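Local coordinates for sortase family protein (Clostridium perfringens, PDB 4D70), which probably acts as a class D sortase, a cysteine transpeptidase that cleaves the sorting signal of surface proteins and joins them to the cell wall, at residues A62-E67 and V71-A76; A95-G98 and N102-I105. All blocks are in the same frame, centred on the assembly; numbering follows the deposited sequence.

In the fold
I64 and I75 of contact 1 meet I105 and F103 of contact 2 inside the sortase barrel, an example of how a curled sheet fills its interior from separate pieces of chain. I64 CD1 packs on I105 CD1 at 3.8 Å, and I75 CD1 approaches F103 CZ, also at 3.8 Å. The contacts are about 13 Å apart between centres and follow one another in sequence: the hairpin 62-67/71-76 is complete before the loop 95-98 and the strand segment 102-105 begin. Contact 2 includes part of strand 101-109, which pairs in parallel with strand 163-171; in sortases the equivalent strands lead to the catalytic histidine and cysteine.

Contact 1: A62-E67 and V71-A76; sequences ALIDIE and VHTVIA
Strands 62-66 and 71-76 run antiparallel, their axes 4.4 Å apart at closest approach and 144° from each other in direction. I64 and T73 form a hydrogen-bonded pair with two bonds, T73 N to I64 O at 2.9 Å and I64 N to T73 O at 3.0 Å; I66 and V71 repeat the scheme near the turn. The face carrying A62, I64, I66, V71, T73 and I75 is largely apolar, with T73 contributing its methyl: I64 CG2 lies alongside T73 CG2 at 3.8 Å, and the CD1 end of I75 rests on I64 CB, also at 3.8 Å. T73 OG1 is hydrogen-bonded to E30 OE2 of helix 29-39. The other face pairs L63 with V74 and, further along, D65 with H72, both non-hydrogen-bonded pairs. H72 CG lies anti to its carbonyl carbon (chi1 -58°) and D65 CG does likewise, which brings ring and carboxylate together. H72 ND1 donates to D65 OD1 at 2.6 Å, meeting the anti lone pair within the ring plane, while carboxylate and ring are turned 45° apart. With helix 29-39 covering L63 and V74, this two-faced ladder is an antiparallel beta hairpin at the start of the sortase beta-barrel.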
loop_
_atom_site.group_PDB
_atom_site.type_symbol
_atom_site.label_atom_id
_atom_site.label_comp_id
_atom_site.label_asym_id
_atom_site.label_seq_id
_atom_site.Cartn_x
_atom_site.Cartn_y
_atom_site.Cartn_z
ATOM N N ALA A 62 -4.870 -0.974 -6.547
ATOM C CA ALA A 62 -5.760 -1.461 -5.509
ATOM C C ALA A 62 -6.346 -0.263 -4.789
ATOM O O ALA A 62 -5.779 0.836 -4.786
ATOM C CB ALA A 62 -4.985 -2.338 -4.491
ATOM N N LEU A 63 -7.431 -0.526 -4.115
ATOM C CA LEU A 63 -7.941 0.355 -3.142
ATOM C C LEU A 63 -7.452 -0.104 -1.768
ATOM O O LEU A 63 -7.226 -1.287 -1.515
ATOM C CB LEU A 63 -9.478 0.263 -3.109
ATOM C CG LEU A 63 -10.250 0.629 -4.411
ATOM C CD1 LEU A 63 -11.743 0.476 -4.128
ATOM C CD2 LEU A 63 -9.948 2.041 -4.914
ATOM N N ILE A 64 -7.289 0.845 -0.909
ATOM C CA ILE A 64 -6.982 0.601 0.487
ATOM C C ILE A 64 -8.017 1.280 1.364
ATOM O O ILE A 64 -8.314 2.476 1.231
ATOM C CB ILE A 64 -5.551 1.063 0.834
ATOM C CG1 ILE A 64 -5.224 0.777 2.321
ATOM C CG2 ILE A 64 -5.342 2.569 0.544
ATOM C CD1 ILE A 64 -3.728 0.774 2.621
ATOM N N ASP A 65 -8.563 0.519 2.301
ATOM C CA ASP A 65 -9.459 1.038 3.334
ATOM C C ASP A 65 -8.984 0.604 4.696
ATOM O O ASP A 65 -8.748 -0.575 4.924
ATOM C CB ASP A 65 -10.869 0.477 3.103
ATOM C CG ASP A 65 -11.462 0.962 1.809
ATOM O OD1 ASP A 65 -11.950 2.115 1.818
ATOM O OD2 ASP A 65 -11.335 0.260 0.779
ATOM N N ILE A 66 -8.766 1.575 5.572
ATOM C CA ILE A 66 -8.451 1.341 6.969
ATOM C C ILE A 66 -9.438 2.091 7.860
ATOM O O ILE A 66 -9.298 3.293 8.126
ATOM C CB ILE A 66 -7.043 1.810 7.318
ATOM C CG1 ILE A 66 -6.044 1.290 6.242
ATOM C CG2 ILE A 66 -6.706 1.330 8.664
ATOM C CD1 ILE A 66 -4.647 1.771 6.472
ATOM N N GLU A 67 -10.439 1.361 8.308
ATOM C CA GLU A 67 -11.578 1.953 8.999
ATOM C C GLU A 67 -11.110 2.713 10.224
ATOM O O GLU A 67 -11.608 3.786 10.482
ATOM C CB GLU A 67 -12.617 0.883 9.394
ATOM C CG GLU A 67 -13.234 0.116 8.216
ATOM C CD GLU A 67 -13.823 1.021 7.138
ATOM O OE1 GLU A 67 -14.469 2.037 7.545
ATOM O OE2 GLU A 67 -13.629 0.717 5.905
ATOM N N VAL A 71 -8.899 5.960 6.434
ATOM C CA VAL A 71 -8.201 5.931 5.174
ATOM C C VAL A 71 -9.041 5.171 4.148
ATOM O O VAL A 71 -9.465 4.050 4.385
ATOM C CB VAL A 71 -6.836 5.276 5.318
ATOM C CG1 VAL A 71 -6.261 4.953 3.963
ATOM C CG2 VAL A 71 -5.908 6.176 6.090
ATOM N N HIS A 72 -9.309 5.812 3.014
ATOM C CA HIS A 72 -10.136 5.252 1.954
ATOM C C HIS A 72 -9.593 5.831 0.694
ATOM O O HIS A 72 -10.025 6.901 0.268
ATOM C CB HIS A 72 -11.620 5.645 2.113
ATOM C CG HIS A 72 -12.198 5.206 3.416
ATOM N ND1 HIS A 72 -12.483 3.886 3.685
ATOM C CD2 HIS A 72 -12.455 5.893 4.558
ATOM C CE1 HIS A 72 -12.915 3.779 4.921
ATOM N NE2 HIS A 72 -12.888 4.977 5.478
ATOM N N THR A 73 -8.645 5.153 0.066
ATOM C CA THR A 73 -8.051 5.720 -1.129
ATOM C C THR A 73 -7.513 4.625 -2.023
ATOM O O THR A 73 -8.031 3.524 -2.027
ATOM C CB THR A 73 -7.025 6.825 -0.786
ATOM O OG1 THR A 73 -6.604 7.486 -1.988
ATOM C CG2 THR A 73 -5.776 6.265 -0.096
ATOM N N VAL A 74 -6.528 4.969 -2.839
ATOM C CA VAL A 74 -6.025 4.135 -3.888
ATOM C C VAL A 74 -4.516 3.974 -3.687
ATOM O O VAL A 74 -3.884 4.825 -3.070
ATOM C CB VAL A 74 -6.265 4.766 -5.282
ATOM C CG1 VAL A 74 -5.477 6.069 -5.453
ATOM C CG2 VAL A 74 -5.919 3.817 -6.393
ATOM N N ILE A 75 -3.991 2.861 -4.195
ATOM C CA ILE A 75 -2.572 2.587 -4.217
ATOM C C ILE A 75 -2.089 2.644 -5.613
ATOM O O ILE A 75 -2.630 1.976 -6.451
ATOM C CB ILE A 75 -2.233 1.250 -3.578
ATOM C CG1 ILE A 75 -2.681 1.297 -2.094
ATOM C CG2 ILE A 75 -0.699 0.973 -3.665
ATOM C CD1 ILE A 75 -2.741 -0.054 -1.450
ATOM N N ALA A 76 -1.050 3.447 -5.848
ATOM C CA ALA A 76 -0.426 3.519 -7.201
ATOM C C ALA A 76 0.762 2.591 -7.322
ATOM O O ALA A 76 1.424 2.302 -6.342
ATOM C CB ALA A 76 0.021 4.944 -7.491
#

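Contact 2: A95-G98 and N102-I105; sequences AMPG and NFSI
P97 lays its pyrrolidine ring over one face of the F103 phenyl group, a CH-pi contact in which P97 CG stands 3.8 Å from the ring centroid and 14° off the normal. The CG carbon sits toward the rim, near F103 CZ, while P97 CD follows at the rim, 3.7 Å from F103 CE1. The phenyl group gets there because CG of F103 is swung anti to the backbone N (chi1 168°), which directs the ring from strand 101-109 towards the proline. Its edge meets a different kind of neighbour: A95 O lies in the ring plane, 3.2 Å from F103 CD1. The same carbonyl oxygen accepts a CA-H...O contact from F103 CA at 3.2 Å and a hydrogen bond from H90 NE2, so one buried acceptor is addressed by both carbon and nitrogen. No hydrogen bond joins the two segments directly. Beside this, A95 CB packs on the backbone at N102 N, 3.6 Å away. Within the strand S104 OG bonds back to N102 O at 3.1 Å, from above the carbonyl plane, and Q158 NE2 donates to that oxygen too. N102 OD1 is hydrogen-bonded to T166 OG1, and N102 ND2 to the carbonyl oxygens of N157 and V155. Around the pair, strand 163-171 pairs with 102-105 in parallel, and the loop between strands 88-90 and 101-109 lies against interior apolar residues, with P97 on I131 of strand 128-132 and F103 on both I131 and I75 of strand 71-77.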
loop_
_atom_site.group_PDB
_atom_site.type_symbol
_atom_site.label_atom_id
_atom_site.label_comp_id
_atom_site.label_asym_id
_atom_site.label_seq_id
_atom_site.Cartn_x
_atom_site.Cartn_y
_atom_site.Cartn_z
ATOM N N ALA A 95 5.509 -8.311 -3.621
ATOM C CA ALA A 95 4.284 -9.003 -3.947
ATOM C C ALA A 95 3.144 -8.060 -4.219
ATOM O O ALA A 95 3.053 -6.940 -3.674
ATOM C CB ALA A 95 3.892 -9.930 -2.800
ATOM N N MET A 96 2.219 -8.555 -5.020
ATOM C CA MET A 96 0.941 -7.883 -5.235
ATOM C C MET A 96 -0.049 -8.344 -4.184
ATOM O O MET A 96 0.179 -9.324 -3.433
ATOM C CB MET A 96 0.395 -8.237 -6.630
ATOM C CG MET A 96 1.146 -7.536 -7.745
ATOM S SD MET A 96 0.872 -5.736 -7.676
ATOM C CE MET A 96 1.805 -5.072 -9.036
ATOM N N PRO A 97 -1.148 -7.608 -4.034
ATOM C CA PRO A 97 -2.032 -7.914 -2.959
ATOM C C PRO A 97 -2.490 -9.352 -2.993
ATOM O O PRO A 97 -2.760 -9.885 -4.043
ATOM C CB PRO A 97 -3.202 -6.952 -3.182
ATOM C CG PRO A 97 -2.586 -5.803 -3.878
ATOM C CD PRO A 97 -1.534 -6.381 -4.749
ATOM N N GLY A 98 -2.560 -9.976 -1.832
ATOM C CA GLY A 98 -3.034 -11.342 -1.708
ATOM C C GLY A 98 -2.042 -12.431 -2.067
ATOM O O GLY A 98 -2.329 -13.601 -1.849
ATOM N N ASN A 102 5.285 -10.285 0.448
ATOM C CA ASN A 102 5.041 -9.155 1.341
ATOM C C ASN A 102 4.740 -7.957 0.473
ATOM O O ASN A 102 5.622 -7.299 -0.006
ATOM C CB ASN A 102 6.264 -9.009 2.236
ATOM C CG ASN A 102 6.396 -7.642 2.889
ATOM O OD1 ASN A 102 5.410 -6.985 3.148
ATOM N ND2 ASN A 102 7.615 -7.241 3.195
ATOM N N PHE A 103 3.450 -7.674 0.318
ATOM C CA PHE A 103 2.938 -6.547 -0.454
ATOM C C PHE A 103 3.295 -5.272 0.327
ATOM O O PHE A 103 2.729 -5.034 1.396
ATOM C CB PHE A 103 1.390 -6.702 -0.564
ATOM C CG PHE A 103 0.679 -5.486 -1.081
ATOM C CD1 PHE A 103 1.017 -4.938 -2.324
ATOM C CD2 PHE A 103 -0.350 -4.903 -0.366
ATOM C CE1 PHE A 103 0.367 -3.813 -2.791
ATOM C CE2 PHE A 103 -0.988 -3.761 -0.827
ATOM C CZ PHE A 103 -0.640 -3.222 -2.048
ATOM N N SER A 104 4.211 -4.485 -0.235
ATOM C CA SER A 104 4.771 -3.344 0.434
ATOM C C SER A 104 4.413 -2.007 -0.174
ATOM O O SER A 104 4.424 -1.819 -1.390
ATOM C CB SER A 104 6.277 -3.439 0.459
ATOM O OG SER A 104 6.679 -4.583 1.163
ATOM N N ILE A 105 4.015 -1.087 0.690
ATOM C CA ILE A 105 3.548 0.220 0.259
ATOM C C ILE A 105 4.266 1.318 0.980
ATOM O O ILE A 105 4.675 1.169 2.157
ATOM C CB ILE A 105 2.031 0.341 0.247
ATOM C CG1 ILE A 105 1.372 0.157 1.587
ATOM C CG2 ILE A 105 1.511 -0.750 -0.686
ATOM C CD1 ILE A 105 -0.106 0.531 1.607
#